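Local coordinates for protein sulfide-quinone reductase (Aquifex aeolicus, PDB 3HYW) that oxidises hydrogen sulfide with the help of FAD, passing the electrons to a quinone and building up polysulfur that is probably released, typically as cyclooctasulfur, at residues A16-N20 against A321-A325; P46-W52 against M166-E170; K135-L139 against A245-M249; P143-G149 against K179-I185; E188-G192 against W217-V221. The contacts are given in a common frame with arbitrary orientation. Residue numbers count along the deposited sequence, not the author numbering.

Contact 1: A16-N20 against A321-A325; sequences ATAYN and AMAVA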
# COMPACT_ATOMS: atom_id res chain seq x y z
N ALA A 16 -10.18 -33.81 -20.52
CA ALA A 16 -9.53 -32.99 -21.55
C ALA A 16 -8.56 -33.79 -22.40
O ALA A 16 -8.54 -33.66 -23.62
CB ALA A 16 -8.82 -31.78 -20.91
N THR A 17 -7.75 -34.64 -21.76
CA THR A 17 -6.80 -35.48 -22.49
C THR A 17 -7.52 -36.52 -23.36
O THR A 17 -7.19 -36.65 -24.53
CB THR A 17 -5.77 -36.16 -21.54
OG1 THR A 17 -5.30 -35.20 -20.58
CG2 THR A 17 -4.57 -36.68 -22.35
N ALA A 18 -8.49 -37.24 -22.79
CA ALA A 18 -9.28 -38.21 -23.55
C ALA A 18 -9.99 -37.60 -24.76
O ALA A 18 -9.94 -38.17 -25.85
CB ALA A 18 -10.28 -38.92 -22.65
N TYR A 19 -10.65 -36.45 -24.57
CA TYR A 19 -11.33 -35.78 -25.68
C TYR A 19 -10.34 -35.26 -26.72
O TYR A 19 -10.60 -35.36 -27.92
CB TYR A 19 -12.22 -34.63 -25.18
CG TYR A 19 -13.51 -35.02 -24.46
CD1 TYR A 19 -13.72 -36.32 -23.98
CD2 TYR A 19 -14.49 -34.07 -24.21
CE1 TYR A 19 -14.89 -36.65 -23.30
CE2 TYR A 19 -15.66 -34.39 -23.53
CZ TYR A 19 -15.85 -35.68 -23.08
OH TYR A 19 -17.01 -35.99 -22.41
N ASN A 20 -9.21 -34.71 -26.26
CA ASN A 20 -8.19 -34.20 -27.19
C ASN A 20 -7.65 -35.33 -28.06
O ASN A 20 -7.54 -35.18 -29.27
CB ASN A 20 -7.03 -33.53 -26.45
CG ASN A 20 -7.34 -32.12 -25.98
OD1 ASN A 20 -7.99 -31.34 -26.67
ND2 ASN A 20 -6.84 -31.78 -24.80
N ALA A 321 -3.11 -31.03 -21.01
CA ALA A 321 -3.90 -32.00 -21.76
C ALA A 321 -3.69 -31.92 -23.27
O ALA A 321 -3.55 -32.96 -23.92
CB ALA A 321 -5.39 -31.85 -21.43
N MET A 322 -3.66 -30.70 -23.82
CA MET A 322 -3.40 -30.50 -25.25
C MET A 322 -2.01 -31.00 -25.63
O MET A 322 -1.84 -31.71 -26.63
CB MET A 322 -3.50 -29.03 -25.66
CG MET A 322 -4.85 -28.39 -25.54
SD MET A 322 -4.72 -26.63 -25.98
CE MET A 322 -5.92 -25.93 -24.83
N ALA A 323 -1.01 -30.62 -24.83
CA ALA A 323 0.37 -31.03 -25.06
C ALA A 323 0.53 -32.55 -24.99
O ALA A 323 1.16 -33.14 -25.87
CB ALA A 323 1.31 -30.35 -24.06
N VAL A 324 -0.06 -33.17 -23.97
CA VAL A 324 0.06 -34.62 -23.78
C VAL A 324 -0.60 -35.41 -24.91
O VAL A 324 -0.03 -36.39 -25.40
CB VAL A 324 -0.50 -35.05 -22.40
CG1 VAL A 324 -0.79 -36.56 -22.37
CG2 VAL A 324 0.48 -34.65 -21.29
N ALA A 325 -1.79 -34.97 -25.32
CA ALA A 325 -2.50 -35.57 -26.45
C ALA A 325 -1.69 -35.50 -27.75
O ALA A 325 -1.59 -36.49 -28.47
CB ALA A 325 -3.88 -34.95 -26.62

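Contact 2: P46-W52 against M166-E170; sequences PHLAMGW and MLHYE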
# COMPACT_ATOMS: atom_id res chain seq x y z
N PRO A 46 -17.00 -24.19 -4.42
CA PRO A 46 -17.27 -23.17 -3.40
C PRO A 46 -18.72 -22.69 -3.40
O PRO A 46 -19.29 -22.42 -2.34
CB PRO A 46 -16.32 -22.02 -3.78
CG PRO A 46 -15.21 -22.69 -4.57
CD PRO A 46 -15.91 -23.78 -5.33
N HIS A 47 -19.32 -22.58 -4.59
CA HIS A 47 -20.72 -22.20 -4.73
C HIS A 47 -21.63 -23.31 -4.22
O HIS A 47 -22.66 -23.03 -3.62
CB HIS A 47 -21.04 -21.88 -6.19
CG HIS A 47 -20.07 -20.94 -6.84
ND1 HIS A 47 -18.77 -21.29 -7.14
CD2 HIS A 47 -20.21 -19.66 -7.24
CE1 HIS A 47 -18.15 -20.27 -7.69
NE2 HIS A 47 -19.01 -19.26 -7.77
N LEU A 48 -21.26 -24.57 -4.47
CA LEU A 48 -22.00 -25.71 -3.92
C LEU A 48 -21.99 -25.66 -2.39
O LEU A 48 -23.01 -25.90 -1.75
CB LEU A 48 -21.44 -27.04 -4.42
CG LEU A 48 -22.20 -28.33 -4.04
CD1 LEU A 48 -23.57 -28.43 -4.74
CD2 LEU A 48 -21.37 -29.57 -4.34
N ALA A 49 -20.83 -25.35 -1.82
CA ALA A 49 -20.68 -25.22 -0.38
C ALA A 49 -21.54 -24.08 0.18
O ALA A 49 -22.00 -24.15 1.33
CB ALA A 49 -19.23 -25.02 -0.01
N MET A 50 -21.75 -23.05 -0.62
CA MET A 50 -22.57 -21.92 -0.18
C MET A 50 -24.06 -22.20 -0.35
O MET A 50 -24.89 -21.43 0.12
CB MET A 50 -22.18 -20.65 -0.93
CG MET A 50 -20.82 -20.07 -0.53
SD MET A 50 -20.67 -19.69 1.22
CE MET A 50 -22.11 -18.65 1.48
N GLY A 51 -24.40 -23.29 -1.03
CA GLY A 51 -25.79 -23.63 -1.33
C GLY A 51 -26.29 -22.88 -2.54
O GLY A 51 -27.50 -22.77 -2.77
N TRP A 52 -25.35 -22.35 -3.33
CA TRP A 52 -25.69 -21.54 -4.50
C TRP A 52 -25.76 -22.40 -5.77
O TRP A 52 -26.04 -21.88 -6.85
CB TRP A 52 -24.68 -20.40 -4.68
CG TRP A 52 -24.64 -19.40 -3.54
CD1 TRP A 52 -25.51 -19.30 -2.49
CD2 TRP A 52 -23.69 -18.33 -3.38
NE1 TRP A 52 -25.15 -18.25 -1.67
CE2 TRP A 52 -24.04 -17.64 -2.20
CE3 TRP A 52 -22.58 -17.90 -4.12
CZ2 TRP A 52 -23.31 -16.53 -1.74
CZ3 TRP A 52 -21.86 -16.80 -3.66
CH2 TRP A 52 -22.23 -16.13 -2.48
N MET A 166 -17.41 -14.90 -0.43
CA MET A 166 -18.77 -15.41 -0.67
C MET A 166 -19.58 -15.46 0.62
O MET A 166 -20.75 -15.10 0.64
CB MET A 166 -18.72 -16.81 -1.30
CG MET A 166 -18.24 -16.84 -2.73
SD MET A 166 -18.26 -18.51 -3.41
CE MET A 166 -17.79 -18.15 -5.07
N LEU A 167 -18.94 -15.94 1.68
CA LEU A 167 -19.57 -16.03 2.99
C LEU A 167 -19.89 -14.64 3.54
O LEU A 167 -20.99 -14.41 4.03
CB LEU A 167 -18.70 -16.83 3.97
CG LEU A 167 -19.27 -17.10 5.37
CD1 LEU A 167 -20.66 -17.76 5.29
CD2 LEU A 167 -18.31 -17.94 6.19
N HIS A 168 -18.94 -13.71 3.44
CA HIS A 168 -19.19 -12.30 3.77
C HIS A 168 -20.43 -11.76 3.05
O HIS A 168 -21.29 -11.11 3.65
CB HIS A 168 -17.96 -11.43 3.44
CG HIS A 168 -18.26 -9.96 3.42
ND1 HIS A 168 -18.36 -9.21 4.57
CD2 HIS A 168 -18.50 -9.11 2.39
CE1 HIS A 168 -18.64 -7.96 4.25
NE2 HIS A 168 -18.73 -7.87 2.93
N TYR A 169 -20.49 -12.02 1.74
CA TYR A 169 -21.62 -11.61 0.91
C TYR A 169 -22.93 -12.19 1.44
O TYR A 169 -23.90 -11.45 1.62
CB TYR A 169 -21.39 -12.02 -0.56
CG TYR A 169 -22.58 -11.80 -1.46
CD1 TYR A 169 -22.81 -10.56 -2.05
CD2 TYR A 169 -23.48 -12.83 -1.73
CE1 TYR A 169 -23.91 -10.34 -2.88
CE2 TYR A 169 -24.59 -12.63 -2.56
CZ TYR A 169 -24.79 -11.39 -3.13
OH TYR A 169 -25.87 -11.19 -3.95
N GLU A 170 -22.94 -13.49 1.70
CA GLU A 170 -24.12 -14.19 2.21
C GLU A 170 -24.58 -13.64 3.56
O GLU A 170 -25.77 -13.43 3.77
CB GLU A 170 -23.84 -15.70 2.32
CG GLU A 170 -24.99 -16.54 2.87
CD GLU A 170 -26.18 -16.65 1.91
OE1 GLU A 170 -25.98 -16.60 0.67
OE2 GLU A 170 -27.31 -16.82 2.40

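Contact 3: K135-L139 against A245-M249; sequences KLQEL and AKFTM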
# COMPACT_ATOMS: atom_id res chain seq x y z
N LYS A 135 -23.08 -27.29 7.62
CA LYS A 135 -22.52 -26.64 8.81
C LYS A 135 -22.69 -25.13 8.78
O LYS A 135 -22.74 -24.49 9.83
CB LYS A 135 -21.05 -27.02 9.01
CG LYS A 135 -20.86 -28.41 9.61
CD LYS A 135 -19.39 -28.76 9.83
CE LYS A 135 -18.81 -28.17 11.12
NZ LYS A 135 -17.46 -28.73 11.44
N LEU A 136 -22.78 -24.56 7.58
CA LEU A 136 -23.03 -23.13 7.42
C LEU A 136 -24.40 -22.71 7.95
O LEU A 136 -24.54 -21.64 8.56
CB LEU A 136 -22.87 -22.70 5.95
CG LEU A 136 -21.45 -22.41 5.46
CD1 LEU A 136 -21.44 -22.19 3.96
CD2 LEU A 136 -20.86 -21.21 6.18
N GLN A 137 -25.41 -23.55 7.71
CA GLN A 137 -26.76 -23.30 8.21
C GLN A 137 -26.77 -23.08 9.72
O GLN A 137 -27.48 -22.21 10.22
CB GLN A 137 -27.71 -24.45 7.82
CG GLN A 137 -28.04 -24.53 6.32
CD GLN A 137 -28.86 -23.34 5.82
OE1 GLN A 137 -28.44 -22.63 4.90
NE2 GLN A 137 -30.02 -23.11 6.43
N GLU A 138 -25.94 -23.85 10.42
CA GLU A 138 -25.75 -23.75 11.87
C GLU A 138 -25.09 -22.43 12.29
O GLU A 138 -25.36 -21.91 13.38
CB GLU A 138 -24.92 -24.95 12.35
CG GLU A 138 -24.74 -25.07 13.87
CD GLU A 138 -23.75 -26.16 14.28
OE1 GLU A 138 -23.36 -26.99 13.42
OE2 GLU A 138 -23.36 -26.19 15.47
N LEU A 139 -24.22 -21.89 11.44
CA LEU A 139 -23.58 -20.60 11.70
C LEU A 139 -24.56 -19.43 11.59
O LEU A 139 -24.52 -18.51 12.40
CB LEU A 139 -22.39 -20.38 10.76
CG LEU A 139 -21.74 -19.00 10.78
CD1 LEU A 139 -20.91 -18.78 12.06
CD2 LEU A 139 -20.90 -18.78 9.54
N ALA A 245 -13.06 -19.60 17.25
CA ALA A 245 -13.76 -19.99 16.03
C ALA A 245 -14.96 -20.90 16.30
O ALA A 245 -14.83 -21.93 16.97
CB ALA A 245 -12.81 -20.67 15.07
N LYS A 246 -16.11 -20.52 15.77
CA LYS A 246 -17.30 -21.36 15.82
C LYS A 246 -17.46 -22.14 14.51
O LYS A 246 -17.95 -23.27 14.50
CB LYS A 246 -18.55 -20.52 16.13
CG LYS A 246 -19.83 -21.33 16.21
CD LYS A 246 -20.96 -20.56 16.87
CE LYS A 246 -22.19 -21.46 17.05
NZ LYS A 246 -22.69 -21.99 15.74
N PHE A 247 -17.03 -21.52 13.41
CA PHE A 247 -17.03 -22.18 12.11
C PHE A 247 -15.69 -21.94 11.43
O PHE A 247 -15.18 -20.82 11.42
CB PHE A 247 -18.17 -21.66 11.23
CG PHE A 247 -18.09 -22.13 9.80
CD1 PHE A 247 -17.32 -21.44 8.87
CD2 PHE A 247 -18.78 -23.27 9.39
CE1 PHE A 247 -17.23 -21.88 7.54
CE2 PHE A 247 -18.70 -23.72 8.06
CZ PHE A 247 -17.92 -23.02 7.14
N THR A 248 -15.11 -23.00 10.87
CA THR A 248 -13.90 -22.88 10.07
C THR A 248 -14.01 -23.58 8.72
O THR A 248 -14.80 -24.52 8.54
CB THR A 248 -12.64 -23.45 10.80
OG1 THR A 248 -12.78 -24.86 10.99
CG2 THR A 248 -12.43 -22.78 12.15
N MET A 249 -13.23 -23.10 7.76
CA MET A 249 -13.06 -23.76 6.48
C MET A 249 -11.60 -23.62 6.11
O MET A 249 -11.13 -22.51 5.83
CB MET A 249 -13.96 -23.12 5.41
CG MET A 249 -14.21 -23.97 4.16
SD MET A 249 -12.75 -24.38 3.18
CE MET A 249 -12.32 -22.80 2.46

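Contact 4: P143-G149 against K179-I185; sequences PGPVVIG and KVPMTFI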
# COMPACT_ATOMS: atom_id res chain seq x y z
N PRO A 143 -24.76 -17.21 15.16
CA PRO A 143 -23.58 -16.51 14.65
C PRO A 143 -22.43 -16.44 15.66
O PRO A 143 -22.66 -16.26 16.86
CB PRO A 143 -24.11 -15.11 14.33
CG PRO A 143 -25.32 -14.96 15.19
CD PRO A 143 -25.93 -16.32 15.25
N GLY A 144 -21.21 -16.59 15.16
CA GLY A 144 -20.01 -16.53 15.97
C GLY A 144 -18.80 -16.37 15.06
O GLY A 144 -18.97 -16.20 13.85
N PRO A 145 -17.58 -16.41 15.64
CA PRO A 145 -16.35 -16.17 14.90
C PRO A 145 -16.11 -17.18 13.79
O PRO A 145 -16.24 -18.39 14.00
CB PRO A 145 -15.25 -16.30 15.97
CG PRO A 145 -15.94 -16.15 17.26
CD PRO A 145 -17.32 -16.69 17.07
N VAL A 146 -15.77 -16.67 12.62
CA VAL A 146 -15.38 -17.50 11.49
C VAL A 146 -13.89 -17.32 11.22
O VAL A 146 -13.36 -16.21 11.28
CB VAL A 146 -16.20 -17.15 10.23
CG1 VAL A 146 -15.60 -17.78 8.97
CG2 VAL A 146 -17.62 -17.63 10.40
N VAL A 147 -13.21 -18.44 10.97
CA VAL A 147 -11.86 -18.40 10.44
C VAL A 147 -11.70 -19.35 9.27
O VAL A 147 -12.15 -20.50 9.29
CB VAL A 147 -10.75 -18.56 11.55
CG1 VAL A 147 -11.14 -19.59 12.56
CG2 VAL A 147 -9.39 -18.87 10.95
N ILE A 148 -11.10 -18.83 8.21
CA ILE A 148 -10.96 -19.53 6.95
C ILE A 148 -9.49 -19.40 6.56
O ILE A 148 -8.84 -18.43 6.92
CB ILE A 148 -11.90 -18.91 5.88
CG1 ILE A 148 -13.37 -19.16 6.26
CG2 ILE A 148 -11.63 -19.49 4.48
CD1 ILE A 148 -14.36 -18.16 5.67
N GLY A 149 -8.96 -20.38 5.84
CA GLY A 149 -7.62 -20.21 5.31
C GLY A 149 -6.95 -21.46 4.79
O GLY A 149 -7.60 -22.38 4.29
N LYS A 179 -22.64 -9.59 13.27
CA LYS A 179 -22.57 -10.58 14.35
C LYS A 179 -21.47 -11.61 14.12
O LYS A 179 -21.20 -12.44 15.00
CB LYS A 179 -23.91 -11.31 14.50
CG LYS A 179 -25.10 -10.41 14.83
CD LYS A 179 -26.19 -11.19 15.57
CE LYS A 179 -27.45 -10.35 15.77
NZ LYS A 179 -28.15 -10.06 14.47
N VAL A 180 -20.83 -11.57 12.95
CA VAL A 180 -19.86 -12.60 12.57
C VAL A 180 -18.45 -12.04 12.31
O VAL A 180 -18.17 -11.52 11.22
CB VAL A 180 -20.34 -13.43 11.34
CG1 VAL A 180 -19.34 -14.54 11.02
CG2 VAL A 180 -21.72 -14.03 11.59
N PRO A 181 -17.56 -12.13 13.32
CA PRO A 181 -16.16 -11.81 13.09
C PRO A 181 -15.57 -12.77 12.06
O PRO A 181 -15.85 -13.97 12.10
CB PRO A 181 -15.52 -12.03 14.47
CG PRO A 181 -16.64 -11.86 15.44
CD PRO A 181 -17.81 -12.48 14.73
N MET A 182 -14.78 -12.23 11.13
CA MET A 182 -14.14 -13.05 10.12
C MET A 182 -12.64 -12.83 10.10
O MET A 182 -12.17 -11.68 10.08
CB MET A 182 -14.74 -12.78 8.74
CG MET A 182 -16.16 -13.27 8.58
SD MET A 182 -16.81 -13.12 6.90
CE MET A 182 -15.79 -14.33 6.06
N THR A 183 -11.91 -13.93 10.11
CA THR A 183 -10.46 -13.91 10.09
C THR A 183 -9.93 -14.90 9.07
O THR A 183 -10.37 -16.05 9.01
CB THR A 183 -9.86 -14.20 11.50
OG1 THR A 183 -10.32 -13.21 12.42
CG2 THR A 183 -8.32 -14.18 11.46
N PHE A 184 -9.00 -14.44 8.25
CA PHE A 184 -8.37 -15.26 7.24
C PHE A 184 -6.95 -15.58 7.70
O PHE A 184 -6.19 -14.68 8.03
CB PHE A 184 -8.35 -14.50 5.91
CG PHE A 184 -8.00 -15.35 4.73
CD1 PHE A 184 -9.00 -16.04 4.04
CD2 PHE A 184 -6.69 -15.45 4.28
CE1 PHE A 184 -8.69 -16.83 2.93
CE2 PHE A 184 -6.38 -16.24 3.17
CZ PHE A 184 -7.38 -16.93 2.50
N ILE A 185 -6.61 -16.87 7.76
CA ILE A 185 -5.28 -17.30 8.22
C ILE A 185 -4.61 -18.16 7.16
O ILE A 185 -5.13 -19.19 6.75
CB ILE A 185 -5.33 -18.08 9.57
CG1 ILE A 185 -6.07 -17.27 10.64
CG2 ILE A 185 -3.90 -18.43 10.03
CD1 ILE A 185 -6.07 -17.92 12.02
O HOH W 1 -12.86 -14.46 13.30

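Contact 5: E188-G192 against W217-V221; sequences EPYLG and WIANV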
# COMPACT_ATOMS: atom_id res chain seq x y z
N GLU A 188 0.60 -18.54 3.18
CA GLU A 188 1.19 -17.54 2.28
C GLU A 188 1.95 -16.50 3.09
O GLU A 188 1.50 -16.12 4.17
CB GLU A 188 0.11 -16.81 1.49
CG GLU A 188 -0.61 -17.62 0.43
CD GLU A 188 -1.92 -16.95 0.08
OE1 GLU A 188 -2.85 -16.99 0.91
OE2 GLU A 188 -2.00 -16.33 -1.00
N PRO A 189 3.10 -16.03 2.56
CA PRO A 189 3.87 -15.00 3.24
C PRO A 189 3.12 -13.68 3.30
O PRO A 189 3.38 -12.85 4.17
CB PRO A 189 5.13 -14.86 2.37
CG PRO A 189 4.70 -15.35 1.01
CD PRO A 189 3.72 -16.44 1.29
N TYR A 190 2.19 -13.48 2.37
CA TYR A 190 1.32 -12.30 2.36
C TYR A 190 0.04 -12.64 1.60
O TYR A 190 -0.00 -13.63 0.87
CB TYR A 190 2.03 -11.10 1.72
CG TYR A 190 2.64 -11.39 0.37
CD1 TYR A 190 1.86 -11.38 -0.78
CD2 TYR A 190 4.00 -11.67 0.25
CE1 TYR A 190 2.42 -11.65 -2.02
CE2 TYR A 190 4.57 -11.95 -1.00
CZ TYR A 190 3.77 -11.94 -2.12
OH TYR A 190 4.30 -12.19 -3.36
N LEU A 191 -0.98 -11.82 1.76
CA LEU A 191 -2.25 -12.02 1.07
C LEU A 191 -2.05 -11.94 -0.44
O LEU A 191 -1.28 -11.11 -0.91
CB LEU A 191 -3.26 -10.96 1.50
CG LEU A 191 -4.30 -11.23 2.59
CD1 LEU A 191 -3.83 -12.20 3.68
CD2 LEU A 191 -4.75 -9.91 3.17
N GLY A 192 -2.74 -12.78 -1.20
CA GLY A 192 -2.66 -12.71 -2.65
C GLY A 192 -1.33 -13.17 -3.22
O GLY A 192 -0.97 -12.78 -4.34
N TRP A 217 -7.00 -10.64 9.10
CA TRP A 217 -6.13 -11.65 8.52
C TRP A 217 -4.79 -11.78 9.21
O TRP A 217 -4.29 -10.84 9.82
CB TRP A 217 -5.93 -11.42 7.02
CG TRP A 217 -5.43 -10.07 6.67
CD1 TRP A 217 -6.18 -8.96 6.37
CD2 TRP A 217 -4.06 -9.66 6.56
NE1 TRP A 217 -5.37 -7.90 6.08
CE2 TRP A 217 -4.06 -8.30 6.19
CE3 TRP A 217 -2.84 -10.32 6.73
CZ2 TRP A 217 -2.88 -7.58 5.99
CZ3 TRP A 217 -1.66 -9.61 6.53
CH2 TRP A 217 -1.70 -8.24 6.17
N ILE A 218 -4.24 -12.99 9.10
CA ILE A 218 -2.94 -13.34 9.64
C ILE A 218 -2.26 -14.17 8.55
O ILE A 218 -2.77 -15.21 8.14
CB ILE A 218 -3.06 -14.18 10.94
CG1 ILE A 218 -4.02 -13.50 11.94
CG2 ILE A 218 -1.68 -14.42 11.55
CD1 ILE A 218 -4.54 -14.42 13.04
N ALA A 219 -1.13 -13.68 8.06
CA ALA A 219 -0.38 -14.37 7.02
C ALA A 219 0.94 -14.86 7.59
O ALA A 219 1.35 -14.45 8.68
CB ALA A 219 -0.16 -13.45 5.82
N ASN A 220 1.61 -15.74 6.84
CA ASN A 220 2.95 -16.20 7.18
C ASN A 220 3.01 -16.99 8.49
O ASN A 220 3.99 -16.91 9.24
CB ASN A 220 3.93 -15.01 7.21
CG ASN A 220 5.32 -15.38 6.72
OD1 ASN A 220 5.49 -16.35 5.97
ND2 ASN A 220 6.31 -14.61 7.14
N VAL A 221 1.96 -17.77 8.75
CA VAL A 221 1.89 -18.59 9.96
C VAL A 221 1.49 -20.01 9.59
O VAL A 221 0.96 -20.26 8.51
CB VAL A 221 0.91 -18.02 11.03
CG1 VAL A 221 1.40 -16.67 11.56
CG2 VAL A 221 -0.50 -17.91 10.47

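Contact 1: A16-N20 against A321-A325
Two helices pack closely here in the buried part of the FAD-binding region: residues 16-20 belong to helix 12-24, which follows the first strand of the chain, and residues 321-325 to helix 314-332, some 300 residues later. The axes of the short segments approach to 8.4 Å and cross at -45°, and small side chains make this closeness possible. Ala321 points its methyl into the other helix, where its CB lies 3.5 Å from Ala16 CB and 3.5 Å from Thr17 OG1; the CA atoms of Thr17 and Ala321 are only 4.6 Å apart. One turn further on, Asn20 CB meets Ala325 CB at 3.5 Å, while Thr17 CG2 rests against Val324 CG1 at 3.8 Å. No hydrogen bond crosses the interface. The amide of Asn20 lies over the opposing backbone, ND2 being 3.5 Å from Ala321 C, and the hydroxyl of Thr17 is bonded within its own helix to the carbonyl of Gly13. Val102 of strand 100-103 touches both Thr17 and Val324, so the pair packs against the parallel sheet. Gly13 and Gly314, at the starts of the two helices, both bind FAD. Helix 12-24 is the first helix of the Rossmann-type dinucleotide-binding fold, and its glycine-rich turn, Gly9 to Gly13, holds the cofactor, as is characteristic of flavoproteins of the pyridine nucleotide-disulphide oxidoreductase family.

Contact 2: P46-W52 against M166-E170
Met166 is the main knob, burying 112 Å² between helix 45-50 with the residues just after it and helix 158-173. Its extended side chain enters a hollow walled by Pro46, His47, Met50 and Trp52. The tip lies over one face of the imidazole, with CE 3.4 Å from the centroid of the His47 ring in a CH-pi contact and SD 4.4 Å from that centroid in a Met-aromatic contact. Pro46 CB touches Met166 SD at 4.0 Å, and Trp52 CZ3 meets Met166 CG at 3.7 Å. The side chain of Pro46 is also about 4 Å from FAD, placing the contact beside the flavin site. Conversely, the folded side chain of Met50 carries its methyl into a shallow groove of the other helix, with CE 3.5 Å from Glu170 CB. A Schellman motif at Gly51 ends the first helix; next comes Trp52, whose CA-to-CB bond points toward the second helix and whose indole packs on it. Trp52 CH2 lies 3.6 Å from Tyr169 CD2, and NE1 donates a 3.0 Å hydrogen bond to Glu170 OE1; Glu170 also salt-bridges Arg174. Helix 126-141 adjoins the pair, Leu136 touching both Met50 and Leu167, and Leu167 continues onto Val146 and Ile148 of strand 146-150.

Contact 3: K135-L139 against A245-M249
Phe247, at the start of strand 247-255, gives up 102 Å², the largest share of this helix-on-sheet contact, and its ring lies against helix 126-141. Leu136 covers one face of the ring, its CD2 standing 3.9 Å from the ring centroid in a CH-pi contact and 3.6 Å from Phe247 CZ. At the ring edge is Lys135, with CB 4.2 Å from Phe247 CE2. Leu139 CD1 packs on Phe247 CB at 4.1 Å. Lys246 buries 57 Å² with an extended chain that reaches across to the helix, bringing NZ to 3.6 Å from Glu138 O. Lys246 NZ lies 4.3 Å from Glu138 OE2, beyond a salt bridge, and has a weak hydrogen bond to Asn142 O. Leu136 and Phe247 both also meet Phe163 of helix 158-173. With no hydrogen bond between the two segments, the helix is held to the sheet chiefly by apolar and CH-pi contacts, while the charged groups at the solvent-facing margin add at most a loose electrostatic attraction.

Contact 4: P143-G149 against K179-I185
Four backbone hydrogen bonds join strands 146-150 and 182-185 in parallel register. Val146 engages both its polar backbone atoms: its N donates to Pro181 O at 2.8 Å, and its O accepts from Thr183 N at 2.9 Å. Ile148 repeats the pattern two residues on, with Ile148 N to Thr183 O at 3.0 Å and Ile185 N to Ile148 O at 2.8 Å. Val147 turns its own amide and carbonyl the other way, to Phe247 and Met249 of strand 247-255. The connection between the two strands is helix 158-173, making a beta-alpha-beta crossover, and Val146 and Ile148 point to the face that this helix covers. CA-H...O contacts supplement the bonds, among them Val147 CA to Thr183 O and Gly149 CA to Ile185 O, both 3.1 Å; a side chain at Gly149 would collide with that Ile185 carbonyl. On the face bearing Thr183, a water donates to Val146 O at 2.7 Å and is also hydrogen-bonded to Thr183 OG1 at 3.0 Å.

Contact 5: E188-G192 against W217-V221
Glu188 opens the loop by offering its backbone carbonyl to the backbone around Asn220: Asn220 N donates to Glu188 O at 2.7 Å, the one hydrogen bond between the two segments. The CA-to-CB bond of Glu188 points away, and its carboxylate is hydrogen-bonded to Tyr161 OH, Thr186 OG1 and Phe194 N. The CA atoms come closest at Pro189 and Asn220, 4.2 Å apart, and Pro189 CA lies 3.4 Å from Asn220 OD1. The CA-to-CB bond of Tyr190 points away, its ring meeting His193 edge-to-face, while Tyr190 CA rests 3.9 Å from Ala219 CB. Leu191 then turns inward and buries 75 Å², more than any other residue here. Its CD2 sits 3.4 Å above the centroid of the five-membered ring of Trp217 in a CH-pi contact. The contact thus joins the loop after strand 182-185 to edge strand 216-218 of the mixed sheet; Leu191 also packs on Val206, Glu207 and Phe210 of helix 202-212, and Trp217 leans on Phe184 of strand 182-185.

Contacts 2 to 5 gather around one mixed sheet, whereas contact 1 lies on the opposite side of the chain's centre, with its own centre 32 to 41 Å from theirs. Strand 247-255 of contact 3 adjoins strand 146-150 of contact 4, which adjoins 182-185 and then 216-218 of contact 5; the centres of contacts 3 and 4 are 9 Å apart. Leu136 of contact 3 touches Met50 and Leu167 of contact 2. In sequence, the segments of contacts 2 to 5 all fall between 16-20 and 321-325, so contact 1 brings together distant parts of the chain in the FAD-binding fold. Contact 2 lies nearest the cofactor among the sheet-side contacts, the side chain of its Pro46 about 4 Å from the bound FAD.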